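Local atomic coordinates of sugar-binding transport ATP-binding protein (Pyrococcus horikoshii, PDB entry 1V43), a protein that binds ATP and probably hydrolyses it to power the uptake of sugars, as the ATPase subunit of an ABC transporter. Residues 311-317 / 345-351; 319-324 / 338-344; 247-253 / 283-289; 261-265 / 330-334; 232-236 / 367-371. All blocks are in the same frame, centred on the assembly; numbering follows the deposited sequence.

Interaction 1: 311-317 / 345-351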
# COMPACT_ATOMS: atom_id res chain seq x y z
N ILE A 311 -3.70 -29.89 -0.01
CA ILE A 311 -3.50 -29.71 -1.44
C ILE A 311 -4.65 -28.89 -2.03
O ILE A 311 -5.81 -29.12 -1.71
CB ILE A 311 -3.37 -31.06 -2.17
CG1 ILE A 311 -2.03 -31.72 -1.80
CG2 ILE A 311 -3.47 -30.85 -3.68
CD1 ILE A 311 -1.71 -33.00 -2.55
N GLY A 312 -4.31 -27.94 -2.88
CA GLY A 312 -5.33 -27.11 -3.49
C GLY A 312 -4.89 -26.56 -4.82
O GLY A 312 -3.72 -26.69 -5.18
N LYS A 313 -5.82 -25.96 -5.55
CA LYS A 313 -5.50 -25.38 -6.84
C LYS A 313 -5.42 -23.87 -6.74
O LYS A 313 -6.21 -23.24 -6.04
CB LYS A 313 -6.55 -25.76 -7.89
CG LYS A 313 -6.45 -27.20 -8.38
CD LYS A 313 -7.47 -27.49 -9.48
CE LYS A 313 -7.33 -28.91 -10.00
NZ LYS A 313 -8.32 -29.19 -11.07
N VAL A 314 -4.44 -23.31 -7.45
CA VAL A 314 -4.24 -21.88 -7.48
C VAL A 314 -5.33 -21.26 -8.34
O VAL A 314 -5.45 -21.59 -9.52
CB VAL A 314 -2.89 -21.52 -8.12
CG1 VAL A 314 -2.75 -20.01 -8.18
CG2 VAL A 314 -1.76 -22.14 -7.33
N ASP A 315 -6.11 -20.36 -7.76
CA ASP A 315 -7.18 -19.69 -8.47
C ASP A 315 -6.70 -18.39 -9.14
O ASP A 315 -7.23 -17.98 -10.18
CB ASP A 315 -8.31 -19.37 -7.50
CG ASP A 315 -9.49 -18.74 -8.18
OD1 ASP A 315 -10.11 -19.41 -9.04
OD2 ASP A 315 -9.80 -17.58 -7.86
N PHE A 316 -5.72 -17.73 -8.54
CA PHE A 316 -5.21 -16.48 -9.09
C PHE A 316 -3.88 -16.11 -8.45
O PHE A 316 -3.59 -16.49 -7.30
CB PHE A 316 -6.20 -15.34 -8.87
CG PHE A 316 -5.83 -14.06 -9.58
CD1 PHE A 316 -5.94 -13.96 -10.97
CD2 PHE A 316 -5.40 -12.95 -8.86
CE1 PHE A 316 -5.63 -12.77 -11.64
CE2 PHE A 316 -5.09 -11.75 -9.52
CZ PHE A 316 -5.20 -11.66 -10.91
N VAL A 317 -3.07 -15.36 -9.19
CA VAL A 317 -1.77 -14.97 -8.72
C VAL A 317 -1.49 -13.48 -8.88
O VAL A 317 -1.70 -12.91 -9.94
CB VAL A 317 -0.65 -15.73 -9.49
CG1 VAL A 317 0.73 -15.31 -8.97
CG2 VAL A 317 -0.87 -17.23 -9.36
N ILE A 345 3.72 -18.45 -10.65
CA ILE A 345 3.12 -19.74 -10.95
C ILE A 345 1.76 -19.49 -11.59
O ILE A 345 1.09 -18.50 -11.27
CB ILE A 345 2.94 -20.60 -9.67
CG1 ILE A 345 1.82 -20.05 -8.81
CG2 ILE A 345 4.23 -20.62 -8.88
CD1 ILE A 345 1.49 -20.94 -7.64
N GLU A 346 1.35 -20.36 -12.50
CA GLU A 346 0.10 -20.18 -13.21
C GLU A 346 -1.15 -20.78 -12.59
O GLU A 346 -1.10 -21.82 -11.93
CB GLU A 346 0.23 -20.69 -14.65
CG GLU A 346 0.78 -19.66 -15.62
CD GLU A 346 0.90 -20.21 -17.03
OE1 GLU A 346 -0.10 -20.79 -17.53
OE2 GLU A 346 1.98 -20.05 -17.64
N PRO A 347 -2.31 -20.13 -12.80
CA PRO A 347 -3.60 -20.56 -12.29
C PRO A 347 -3.92 -21.96 -12.79
O PRO A 347 -3.49 -22.35 -13.87
CB PRO A 347 -4.56 -19.52 -12.86
CG PRO A 347 -3.72 -18.30 -12.96
CD PRO A 347 -2.44 -18.86 -13.53
N GLY A 348 -4.69 -22.70 -11.99
CA GLY A 348 -5.06 -24.06 -12.36
C GLY A 348 -4.11 -25.09 -11.79
O GLY A 348 -4.51 -26.23 -11.51
N ARG A 349 -2.85 -24.72 -11.59
CA ARG A 349 -1.90 -25.66 -11.04
C ARG A 349 -2.26 -25.96 -9.59
O ARG A 349 -2.84 -25.13 -8.90
CB ARG A 349 -0.47 -25.11 -11.12
CG ARG A 349 0.04 -24.48 -9.84
CD ARG A 349 1.47 -24.94 -9.53
NE ARG A 349 2.43 -24.55 -10.57
CZ ARG A 349 3.74 -24.72 -10.48
NH1 ARG A 349 4.28 -25.30 -9.41
NH2 ARG A 349 4.53 -24.32 -11.47
N GLU A 350 -1.94 -27.17 -9.15
CA GLU A 350 -2.22 -27.61 -7.80
C GLU A 350 -0.98 -27.38 -6.95
O GLU A 350 0.14 -27.49 -7.45
CB GLU A 350 -2.59 -29.09 -7.82
CG GLU A 350 -3.73 -29.47 -6.91
CD GLU A 350 -4.17 -30.90 -7.12
OE1 GLU A 350 -3.33 -31.81 -6.96
OE2 GLU A 350 -5.36 -31.11 -7.45
N VAL A 351 -1.17 -27.05 -5.68
CA VAL A 351 -0.05 -26.80 -4.77
C VAL A 351 -0.30 -27.38 -3.39
O VAL A 351 -1.44 -27.51 -2.96
CB VAL A 351 0.21 -25.27 -4.61
CG1 VAL A 351 0.58 -24.66 -5.94
CG2 VAL A 351 -1.02 -24.58 -4.03

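Interaction 2: 319-324 / 338-344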
# COMPACT_ATOMS: atom_id res chain seq x y z
N ALA A 319 1.53 -11.55 -8.98
CA ALA A 319 3.00 -11.63 -9.08
C ALA A 319 3.51 -10.19 -9.04
O ALA A 319 3.68 -9.56 -10.08
CB ALA A 319 3.39 -12.30 -10.39
N LEU A 320 3.76 -9.68 -7.84
CA LEU A 320 4.16 -8.29 -7.69
C LEU A 320 5.65 -8.02 -7.73
O LEU A 320 6.09 -6.90 -7.44
CB LEU A 320 3.56 -7.72 -6.39
CG LEU A 320 2.10 -8.13 -6.18
CD1 LEU A 320 1.60 -7.65 -4.83
CD2 LEU A 320 1.26 -7.56 -7.30
N GLY A 321 6.43 -9.05 -8.08
CA GLY A 321 7.87 -8.91 -8.15
C GLY A 321 8.52 -8.95 -6.77
O GLY A 321 9.35 -9.83 -6.50
N THR A 322 8.14 -8.02 -5.90
CA THR A 322 8.68 -7.97 -4.55
C THR A 322 8.09 -9.10 -3.68
O THR A 322 8.74 -9.59 -2.76
CB THR A 322 8.41 -6.58 -3.92
OG1 THR A 322 9.09 -6.47 -2.66
CG2 THR A 322 6.91 -6.35 -3.73
N ASP A 323 6.87 -9.52 -3.99
CA ASP A 323 6.15 -10.60 -3.30
C ASP A 323 5.23 -11.25 -4.33
O ASP A 323 4.91 -10.64 -5.34
CB ASP A 323 5.28 -10.04 -2.16
CG ASP A 323 6.08 -9.58 -0.99
OD1 ASP A 323 6.76 -10.43 -0.37
OD2 ASP A 323 6.05 -8.36 -0.70
N THR A 324 4.81 -12.47 -4.06
CA THR A 324 3.91 -13.18 -4.96
C THR A 324 2.76 -13.69 -4.12
O THR A 324 2.95 -14.58 -3.29
CB THR A 324 4.62 -14.39 -5.62
OG1 THR A 324 5.56 -13.93 -6.59
CG2 THR A 324 3.60 -15.31 -6.29
N LYS A 338 1.12 -15.70 0.96
CA LYS A 338 2.11 -14.72 0.55
C LYS A 338 3.51 -15.29 0.49
O LYS A 338 4.05 -15.74 1.49
CB LYS A 338 2.08 -13.52 1.50
CG LYS A 338 3.09 -12.45 1.17
CD LYS A 338 2.97 -11.30 2.15
CE LYS A 338 4.04 -10.25 1.88
NZ LYS A 338 3.87 -9.07 2.76
N LEU A 339 4.10 -15.28 -0.70
CA LEU A 339 5.45 -15.79 -0.90
C LEU A 339 6.40 -14.65 -1.25
O LEU A 339 6.07 -13.78 -2.05
CB LEU A 339 5.47 -16.80 -2.04
CG LEU A 339 4.52 -17.99 -1.94
CD1 LEU A 339 4.56 -18.76 -3.26
CD2 LEU A 339 4.92 -18.88 -0.76
N PRO A 340 7.60 -14.65 -0.64
CA PRO A 340 8.60 -13.60 -0.92
C PRO A 340 9.11 -13.73 -2.35
O PRO A 340 9.15 -14.83 -2.89
CB PRO A 340 9.71 -13.88 0.10
CG PRO A 340 8.96 -14.56 1.24
CD PRO A 340 8.02 -15.49 0.49
N GLY A 341 9.48 -12.61 -2.96
CA GLY A 341 10.01 -12.66 -4.32
C GLY A 341 8.98 -12.85 -5.41
O GLY A 341 7.77 -12.84 -5.16
N HIS A 342 9.47 -13.06 -6.63
CA HIS A 342 8.63 -13.23 -7.82
C HIS A 342 8.52 -14.72 -8.15
O HIS A 342 9.52 -15.38 -8.43
CB HIS A 342 9.26 -12.46 -9.00
CG HIS A 342 8.30 -12.11 -10.10
ND1 HIS A 342 7.12 -11.43 -9.89
CD2 HIS A 342 8.37 -12.32 -11.44
CE1 HIS A 342 6.51 -11.23 -11.04
NE2 HIS A 342 7.25 -11.76 -12.00
N ILE A 343 7.29 -15.24 -8.10
CA ILE A 343 7.02 -16.65 -8.39
C ILE A 343 5.65 -16.71 -9.07
O ILE A 343 4.68 -17.22 -8.50
CB ILE A 343 6.98 -17.48 -7.09
CG1 ILE A 343 8.31 -17.35 -6.35
CG2 ILE A 343 6.70 -18.94 -7.40
CD1 ILE A 343 8.29 -17.92 -4.95
N PRO A 344 5.55 -16.18 -10.31
CA PRO A 344 4.33 -16.13 -11.13
C PRO A 344 3.69 -17.45 -11.53
O PRO A 344 3.16 -17.56 -12.64
CB PRO A 344 4.77 -15.33 -12.36
CG PRO A 344 5.87 -14.47 -11.83
CD PRO A 344 6.64 -15.44 -10.97

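Interaction 3: 247-253 / 283-289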
# COMPACT_ATOMS: atom_id res chain seq x y z
N MET A 247 -5.47 -11.51 7.40
CA MET A 247 -5.43 -12.87 7.93
C MET A 247 -6.61 -13.65 7.36
O MET A 247 -7.72 -13.13 7.29
CB MET A 247 -5.57 -12.85 9.45
CG MET A 247 -5.83 -14.23 10.07
SD MET A 247 -6.05 -14.17 11.89
CE MET A 247 -4.43 -13.56 12.41
N ASN A 248 -6.38 -14.90 6.95
CA ASN A 248 -7.45 -15.73 6.42
C ASN A 248 -8.36 -16.16 7.57
O ASN A 248 -7.89 -16.69 8.58
CB ASN A 248 -6.88 -16.98 5.75
CG ASN A 248 -6.00 -16.64 4.57
OD1 ASN A 248 -4.77 -16.79 4.62
ND2 ASN A 248 -6.61 -16.17 3.50
N ILE A 249 -9.66 -15.91 7.44
CA ILE A 249 -10.63 -16.29 8.47
C ILE A 249 -11.57 -17.36 7.90
O ILE A 249 -12.37 -17.10 7.01
CB ILE A 249 -11.46 -15.08 8.95
CG1 ILE A 249 -10.54 -14.00 9.54
CG2 ILE A 249 -12.46 -15.51 10.00
CD1 ILE A 249 -9.79 -14.45 10.77
N LEU A 250 -11.45 -18.58 8.42
CA LEU A 250 -12.28 -19.68 7.95
C LEU A 250 -13.16 -20.29 9.03
O LEU A 250 -12.70 -20.61 10.12
CB LEU A 250 -11.40 -20.78 7.35
CG LEU A 250 -10.51 -20.39 6.17
CD1 LEU A 250 -9.86 -21.63 5.59
CD2 LEU A 250 -11.34 -19.68 5.13
N GLU A 251 -14.43 -20.47 8.71
CA GLU A 251 -15.39 -21.05 9.63
C GLU A 251 -15.17 -22.56 9.72
O GLU A 251 -15.20 -23.24 8.71
CB GLU A 251 -16.80 -20.75 9.13
CG GLU A 251 -17.91 -21.05 10.11
CD GLU A 251 -19.25 -20.53 9.61
OE1 GLU A 251 -20.27 -20.81 10.27
OE2 GLU A 251 -19.28 -19.85 8.56
N VAL A 252 -14.94 -23.08 10.92
CA VAL A 252 -14.73 -24.52 11.07
C VAL A 252 -15.37 -25.13 12.33
O VAL A 252 -15.83 -24.42 13.22
CB VAL A 252 -13.22 -24.87 11.08
CG1 VAL A 252 -12.57 -24.37 9.80
CG2 VAL A 252 -12.55 -24.28 12.30
N SER A 253 -15.40 -26.47 12.38
CA SER A 253 -15.96 -27.20 13.51
C SER A 253 -14.86 -27.96 14.22
O SER A 253 -13.97 -28.52 13.57
CB SER A 253 -17.04 -28.17 13.02
OG SER A 253 -18.13 -27.47 12.45
N THR A 283 -18.98 -24.60 16.26
CA THR A 283 -18.28 -23.84 15.21
C THR A 283 -17.49 -22.65 15.75
O THR A 283 -17.97 -21.88 16.59
CB THR A 283 -19.26 -23.33 14.15
OG1 THR A 283 -19.84 -24.43 13.45
CG2 THR A 283 -18.54 -22.43 13.15
N VAL A 284 -16.27 -22.49 15.24
CA VAL A 284 -15.39 -21.40 15.63
C VAL A 284 -14.75 -20.81 14.38
O VAL A 284 -14.85 -21.40 13.31
CB VAL A 284 -14.29 -21.89 16.59
CG1 VAL A 284 -14.91 -22.32 17.91
CG2 VAL A 284 -13.52 -23.05 15.97
N LEU A 285 -14.10 -19.66 14.51
CA LEU A 285 -13.47 -19.04 13.36
C LEU A 285 -11.97 -19.33 13.40
O LEU A 285 -11.28 -18.99 14.37
CB LEU A 285 -13.74 -17.53 13.36
CG LEU A 285 -15.22 -17.13 13.30
CD1 LEU A 285 -15.34 -15.62 13.29
CD2 LEU A 285 -15.88 -17.72 12.06
N PHE A 286 -11.48 -19.99 12.36
CA PHE A 286 -10.08 -20.36 12.21
C PHE A 286 -9.36 -19.23 11.46
O PHE A 286 -9.89 -18.67 10.51
CB PHE A 286 -9.98 -21.65 11.39
CG PHE A 286 -8.58 -22.01 10.96
CD1 PHE A 286 -7.67 -22.52 11.87
CD2 PHE A 286 -8.19 -21.86 9.64
CE1 PHE A 286 -6.38 -22.88 11.47
CE2 PHE A 286 -6.91 -22.21 9.24
CZ PHE A 286 -6.01 -22.72 10.15
N GLY A 287 -8.14 -18.91 11.89
CA GLY A 287 -7.40 -17.86 11.23
C GLY A 287 -5.92 -18.14 11.09
O GLY A 287 -5.27 -18.63 12.01
N ILE A 288 -5.38 -17.85 9.91
CA ILE A 288 -3.95 -18.04 9.66
C ILE A 288 -3.58 -17.00 8.62
O ILE A 288 -4.29 -16.84 7.63
CB ILE A 288 -3.62 -19.47 9.17
CG1 ILE A 288 -2.11 -19.62 9.05
CG2 ILE A 288 -4.33 -19.78 7.86
CD1 ILE A 288 -1.67 -20.98 8.63
N ARG A 289 -2.50 -16.25 8.87
CA ARG A 289 -2.08 -15.19 7.95
C ARG A 289 -1.39 -15.71 6.70
O ARG A 289 -0.65 -16.68 6.78
CB ARG A 289 -1.14 -14.20 8.66
CG ARG A 289 -1.75 -13.45 9.83
CD ARG A 289 -0.80 -12.37 10.29
NE ARG A 289 -1.21 -11.71 11.52
CZ ARG A 289 -2.03 -10.68 11.60
NH1 ARG A 289 -2.56 -10.16 10.49
NH2 ARG A 289 -2.28 -10.12 12.78

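Interaction 4: 261-265 / 330-334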
# COMPACT_ATOMS: atom_id res chain seq x y z
N GLY A 261 -13.34 -27.85 7.90
CA GLY A 261 -14.13 -26.80 7.29
C GLY A 261 -14.80 -27.30 6.03
O GLY A 261 -14.88 -28.51 5.80
N ARG A 262 -15.27 -26.38 5.20
CA ARG A 262 -15.95 -26.74 3.96
C ARG A 262 -15.01 -27.37 2.94
O ARG A 262 -14.59 -26.71 1.99
CB ARG A 262 -16.62 -25.51 3.35
CG ARG A 262 -17.49 -24.73 4.32
CD ARG A 262 -17.91 -23.41 3.70
NE ARG A 262 -18.35 -22.44 4.70
CZ ARG A 262 -18.64 -21.17 4.44
NH1 ARG A 262 -18.54 -20.71 3.20
NH2 ARG A 262 -19.03 -20.36 5.41
N GLY A 263 -14.67 -28.64 3.15
CA GLY A 263 -13.80 -29.34 2.21
C GLY A 263 -12.36 -29.58 2.63
O GLY A 263 -11.48 -29.68 1.78
N PHE A 264 -12.11 -29.69 3.93
CA PHE A 264 -10.75 -29.94 4.42
C PHE A 264 -10.74 -30.13 5.92
O PHE A 264 -11.71 -29.80 6.60
CB PHE A 264 -9.82 -28.78 4.04
CG PHE A 264 -10.05 -27.52 4.84
CD1 PHE A 264 -9.54 -27.39 6.13
CD2 PHE A 264 -10.80 -26.47 4.31
CE1 PHE A 264 -9.77 -26.25 6.89
CE2 PHE A 264 -11.05 -25.32 5.06
CZ PHE A 264 -10.53 -25.21 6.36
N ARG A 265 -9.64 -30.67 6.44
CA ARG A 265 -9.47 -30.89 7.87
C ARG A 265 -8.04 -30.55 8.25
O ARG A 265 -7.13 -30.65 7.43
CB ARG A 265 -9.76 -32.34 8.26
CG ARG A 265 -8.67 -33.35 7.89
CD ARG A 265 -8.88 -34.69 8.61
NE ARG A 265 -8.49 -34.64 10.02
CZ ARG A 265 -8.75 -35.60 10.91
NH1 ARG A 265 -9.39 -36.70 10.54
NH2 ARG A 265 -8.34 -35.47 12.17
N PHE A 330 -9.00 -23.74 -0.91
CA PHE A 330 -8.91 -24.75 0.14
C PHE A 330 -10.28 -25.41 0.16
O PHE A 330 -11.22 -24.86 0.73
CB PHE A 330 -8.66 -24.09 1.50
CG PHE A 330 -7.21 -23.95 1.86
CD1 PHE A 330 -6.28 -23.56 0.91
CD2 PHE A 330 -6.79 -24.18 3.16
CE1 PHE A 330 -4.94 -23.41 1.25
CE2 PHE A 330 -5.45 -24.02 3.52
CZ PHE A 330 -4.53 -23.64 2.56
N GLY A 331 -10.40 -26.57 -0.47
CA GLY A 331 -11.69 -27.22 -0.52
C GLY A 331 -12.62 -26.22 -1.18
O GLY A 331 -12.31 -25.72 -2.26
N ASP A 332 -13.73 -25.90 -0.52
CA ASP A 332 -14.69 -24.93 -1.06
C ASP A 332 -14.27 -23.50 -0.73
O ASP A 332 -14.89 -22.54 -1.21
CB ASP A 332 -16.09 -25.16 -0.49
CG ASP A 332 -16.70 -26.47 -0.94
OD1 ASP A 332 -16.75 -26.72 -2.17
OD2 ASP A 332 -17.15 -27.25 -0.06
N GLU A 333 -13.23 -23.36 0.09
CA GLU A 333 -12.76 -22.05 0.51
C GLU A 333 -11.66 -21.44 -0.34
O GLU A 333 -11.02 -22.13 -1.14
CB GLU A 333 -12.30 -22.13 1.96
CG GLU A 333 -12.87 -21.04 2.84
CD GLU A 333 -14.38 -21.08 2.90
OE1 GLU A 333 -14.94 -22.14 3.24
OE2 GLU A 333 -15.01 -20.04 2.60
N LEU A 334 -11.44 -20.15 -0.15
CA LEU A 334 -10.40 -19.42 -0.89
C LEU A 334 -9.53 -18.63 0.10
O LEU A 334 -10.03 -17.76 0.82
CB LEU A 334 -11.06 -18.47 -1.88
CG LEU A 334 -10.18 -17.83 -2.96
CD1 LEU A 334 -9.49 -18.91 -3.78
CD2 LEU A 334 -11.06 -16.97 -3.86

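Interaction 5: 232-236 / 367-371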
# COMPACT_ATOMS: atom_id res chain seq x y z
N ARG A 232 -0.65 -11.47 18.50
CA ARG A 232 -1.75 -11.91 19.35
C ARG A 232 -2.98 -11.01 19.38
O ARG A 232 -3.33 -10.44 20.41
CB ARG A 232 -1.22 -12.16 20.77
CG ARG A 232 -0.32 -13.41 20.86
CD ARG A 232 0.42 -13.52 22.19
NE ARG A 232 1.55 -12.60 22.27
CZ ARG A 232 2.70 -12.75 21.62
NH1 ARG A 232 2.90 -13.80 20.83
NH2 ARG A 232 3.66 -11.84 21.75
N PRO A 233 -3.66 -10.87 18.23
CA PRO A 233 -4.86 -10.03 18.20
C PRO A 233 -5.89 -10.69 19.13
O PRO A 233 -6.10 -11.90 19.04
CB PRO A 233 -5.28 -10.09 16.74
CG PRO A 233 -4.87 -11.49 16.35
CD PRO A 233 -3.49 -11.59 16.96
N ASN A 234 -6.54 -9.92 20.00
CA ASN A 234 -7.50 -10.54 20.90
C ASN A 234 -8.89 -10.72 20.27
O ASN A 234 -9.84 -11.08 20.97
CB ASN A 234 -7.63 -9.75 22.19
CG ASN A 234 -8.17 -8.37 21.97
OD1 ASN A 234 -8.94 -8.13 21.03
ND2 ASN A 234 -7.79 -7.44 22.84
N SER A 235 -9.01 -10.48 18.97
CA SER A 235 -10.30 -10.62 18.30
C SER A 235 -10.17 -10.62 16.77
O SER A 235 -9.12 -10.29 16.23
CB SER A 235 -11.23 -9.49 18.72
OG SER A 235 -10.65 -8.24 18.38
N VAL A 236 -11.24 -11.00 16.09
CA VAL A 236 -11.24 -11.03 14.63
C VAL A 236 -10.98 -9.62 14.07
O VAL A 236 -10.14 -9.46 13.18
CB VAL A 236 -12.58 -11.55 14.07
CG1 VAL A 236 -12.59 -11.45 12.55
CG2 VAL A 236 -12.80 -12.99 14.50
N THR A 367 -18.79 -14.06 19.73
CA THR A 367 -18.15 -12.86 20.28
C THR A 367 -16.96 -12.40 19.42
O THR A 367 -16.59 -11.23 19.45
CB THR A 367 -17.66 -13.10 21.72
OG1 THR A 367 -16.52 -13.97 21.70
CG2 THR A 367 -18.75 -13.77 22.56
N GLU A 368 -16.40 -13.32 18.64
CA GLU A 368 -15.25 -13.06 17.77
C GLU A 368 -13.98 -12.80 18.58
O GLU A 368 -13.02 -12.22 18.07
CB GLU A 368 -15.51 -11.88 16.81
CG GLU A 368 -16.56 -12.20 15.74
CD GLU A 368 -16.64 -11.17 14.62
OE1 GLU A 368 -16.38 -9.97 14.88
OE2 GLU A 368 -16.98 -11.56 13.48
N LYS A 369 -14.00 -13.23 19.83
CA LYS A 369 -12.85 -13.06 20.71
C LYS A 369 -11.94 -14.26 20.58
O LYS A 369 -12.40 -15.39 20.41
CB LYS A 369 -13.30 -12.87 22.16
CG LYS A 369 -14.15 -11.62 22.35
CD LYS A 369 -14.24 -11.19 23.80
CE LYS A 369 -15.02 -9.89 23.91
NZ LYS A 369 -14.97 -9.32 25.29
N ALA A 370 -10.64 -13.99 20.66
CA ALA A 370 -9.65 -15.03 20.54
C ALA A 370 -9.75 -16.13 21.59
O ALA A 370 -10.03 -15.88 22.77
CB ALA A 370 -8.25 -14.42 20.58
N ILE A 371 -9.54 -17.36 21.12
CA ILE A 371 -9.55 -18.55 21.96
C ILE A 371 -8.14 -19.08 21.70
O ILE A 371 -7.46 -19.56 22.61
CB ILE A 371 -10.55 -19.60 21.45
CG1 ILE A 371 -11.93 -18.98 21.29
CG2 ILE A 371 -10.61 -20.76 22.42
CD1 ILE A 371 -12.89 -19.87 20.54

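Interaction 1: 311-317 / 345-351
Four backbone hydrogen bonds hold these two segments together. G312 and V351 exchange a pair, G312 N to V351 O at 2.9 Å and V351 N to G312 O at 2.6 Å; further along, V314 N donates to R349 O at 2.8 Å and G348 N to V314 O, also at 2.8 Å. CA-H...O contacts fill in between, for instance E350 CA to G312 O at 3.2 Å. G312/V351 is thus an antiparallel hydrogen-bonded pair and K313/E350 a non-hydrogen-bonded one, with K313 CG 3.8 Å from E350 CG. Before E350 the chain enters the strand through a type II turn, E346 to R349, whose third residue, G348, has backbone angles (94/-30) that would jam a CB against the preceding carbonyl. The pairing belongs to an antiparallel sheet in the C-terminal TOBE region, an OB-type part of the protein. At D315 and F316 strand 307-319 carries a classic bulge opposite H327, and D315 makes a salt bridge to K186 of the second subunit. Apolar side chains pack alongside: V314 CG2 touches I345 CD1 at 3.5 Å and V351 CG1 at 3.7 Å, while V317 CG2 lies 3.9 Å from I345 CG1.

Interaction 2: 319-324 / 338-344
Strands 323-330 and 333-340 run antiparallel here, and T324 and L339 form a hydrogen-bonded pair: T324 N to L339 O is 2.7 Å, L339 N to T324 O 2.9 Å. D323 and P340, next toward the loops, are a non-hydrogen-bonded pair. Past them the regular pairing gives way to loops, with G341 N still reaching T322 O at 3.1 Å; G321 and G341 both take positive phi as the backbone turns in each segment. The T324 hydroxyl bridges the second loop: OG1 donates to G341 O at 2.8 Å and accepts from I343 N at 2.6 Å, so one side chain pins that bend. A319 CB packs on H342 CE1 at 3.4 Å and on P344 CG at 3.6 Å. D323 OD2 and K338 NZ stand 4.2 Å apart, beyond a salt bridge; each instead makes one with its counterpart, K338 or D323, of the second subunit, and H342 NE2 hydrogen-bonds T227 of that subunit. This is the open end of a beta hairpin in the TOBE region, set at the dimer interface.

Interaction 3: 247-253 / 283-289
M247, just ahead of the strand, lays its thioether along the partner: CE sits over one face of the R289 guanidinium, 3.7 Å from R289 CG, and SD is 4.0 Å from G287 CA. A CB on G287 would clash with that sulfur. At N248 the antiparallel pairing starts, N248 N to I288 O at 2.9 Å and I288 N to N248 O at 3.1 Å. I249 lies opposite G287, its CG2 4.1 Å from L285 CB. L250 and F286 exchange two short hydrogen bonds, L250 N to F286 O and F286 N to L250 O, both 2.6 Å, and L250 CB meets the edge of the F286 ring. These are neighbouring inner strands of an antiparallel sheet in the MalK-type OB-fold region, between strands 258-261 and 361-364. E251 CG touches T283 CG2 at 3.4 Å, while its carboxylate salt-bridges K365 and R262. V252 N hydrogen-bonds to V284 O at 2.9 Å and V284 N to V252 O at 2.8 Å; V252 CG2 packs on F286 CB at 3.8 Å. S253 OG is 3.6 Å from T283 OG1.

Interaction 4: 261-265 / 330-334
A single hydrogen bond crosses between these turns, D332 N to R262 O at 2.8 Å. Both sides are tight reversals: G261 to F264 is a type II turn, with R262 also at the centre of an inverse gamma turn, and F330 to E333 is a type II' turn. Glycines let the two backbones come close. G263 and G331 have CA atoms 4.0 Å apart, G331 CA makes a CA-H...O contact to G263 O at 3.4 Å, and a CB on either residue would collide with the other turn. Among the charges, R262 NH1 and E333 OE2 form a long salt bridge of 3.6 Å, the oxygen well out of the guanidinium plane. Apolar contact is slight, F264 CD2 to F330 CB at 4.3 Å. The turn 261-265 links strands 258-261 and 264-267 of the MalK OB region, and 330-334 forms the turn of the hairpin of strands 323-330 and 333-340. F264 packs against L250 and V252 of strand 248-255 and L310 of strand 307-319.

Interaction 5: 232-236 / 367-371
A single beta-type bridge, S235 with K369, ties the C-terminal tail to the loop between helices 226-231 and 236-241, a loop that belongs to the ABC transporter family region. It is a surface contact away from the ATP-binding residues. Two backbone hydrogen bonds make it: A370 N to N234 O at 3.0 Å and, from the first turn of the helix, V236 N to E368 O at 2.9 Å. Together they bracket S235, whose CA also gives a CA-H...O contact to E368 O at 3.2 Å. S235 occupies the N-cap position of helix 236-241, and its OG donates to N234 OD1 at 3.2 Å; N234 ND2 is held in turn by the carbonyl of L221. On the tail side, E368 has positive phi (69°), and the bend is braced by an ST turn in which K369 N donates to T367 OG1 at 3.2 Å. Around the bridge V236 and A370 both lie on F363 of strand 361-364, and V236 also reaches L285, so the loop and tail sit beside the OB-fold sheet. The side-chain contacts between the segments are few: A370 CB lies 3.7 Å from P233 O, and V236 CG2 lies 3.7 Å from E368 CB.

From the N terminus, the ATPase part comes first, and 232-236 opens the longest loop, closed only at 367-371 by interaction 5; the other four contacts nest inside it. Interaction 3 opens at 247-253 and closes at 283-289; within that span 261-265 opens interaction 4, so the two cross, and a salt bridge between E251 and R262 joins them. Interaction 4 closes at 330-334, crossing interactions 1 and 2. Interaction 2 is nested inside interaction 1, and V317 packs on T324 where they meet. Interactions 1 and 2 join strands of the TOBE sheet and lie beside the second subunit, interaction 4 links it to the OB sheet of interaction 3, and interaction 5 fastens that sheet's neighbouring tail to the ATPase part.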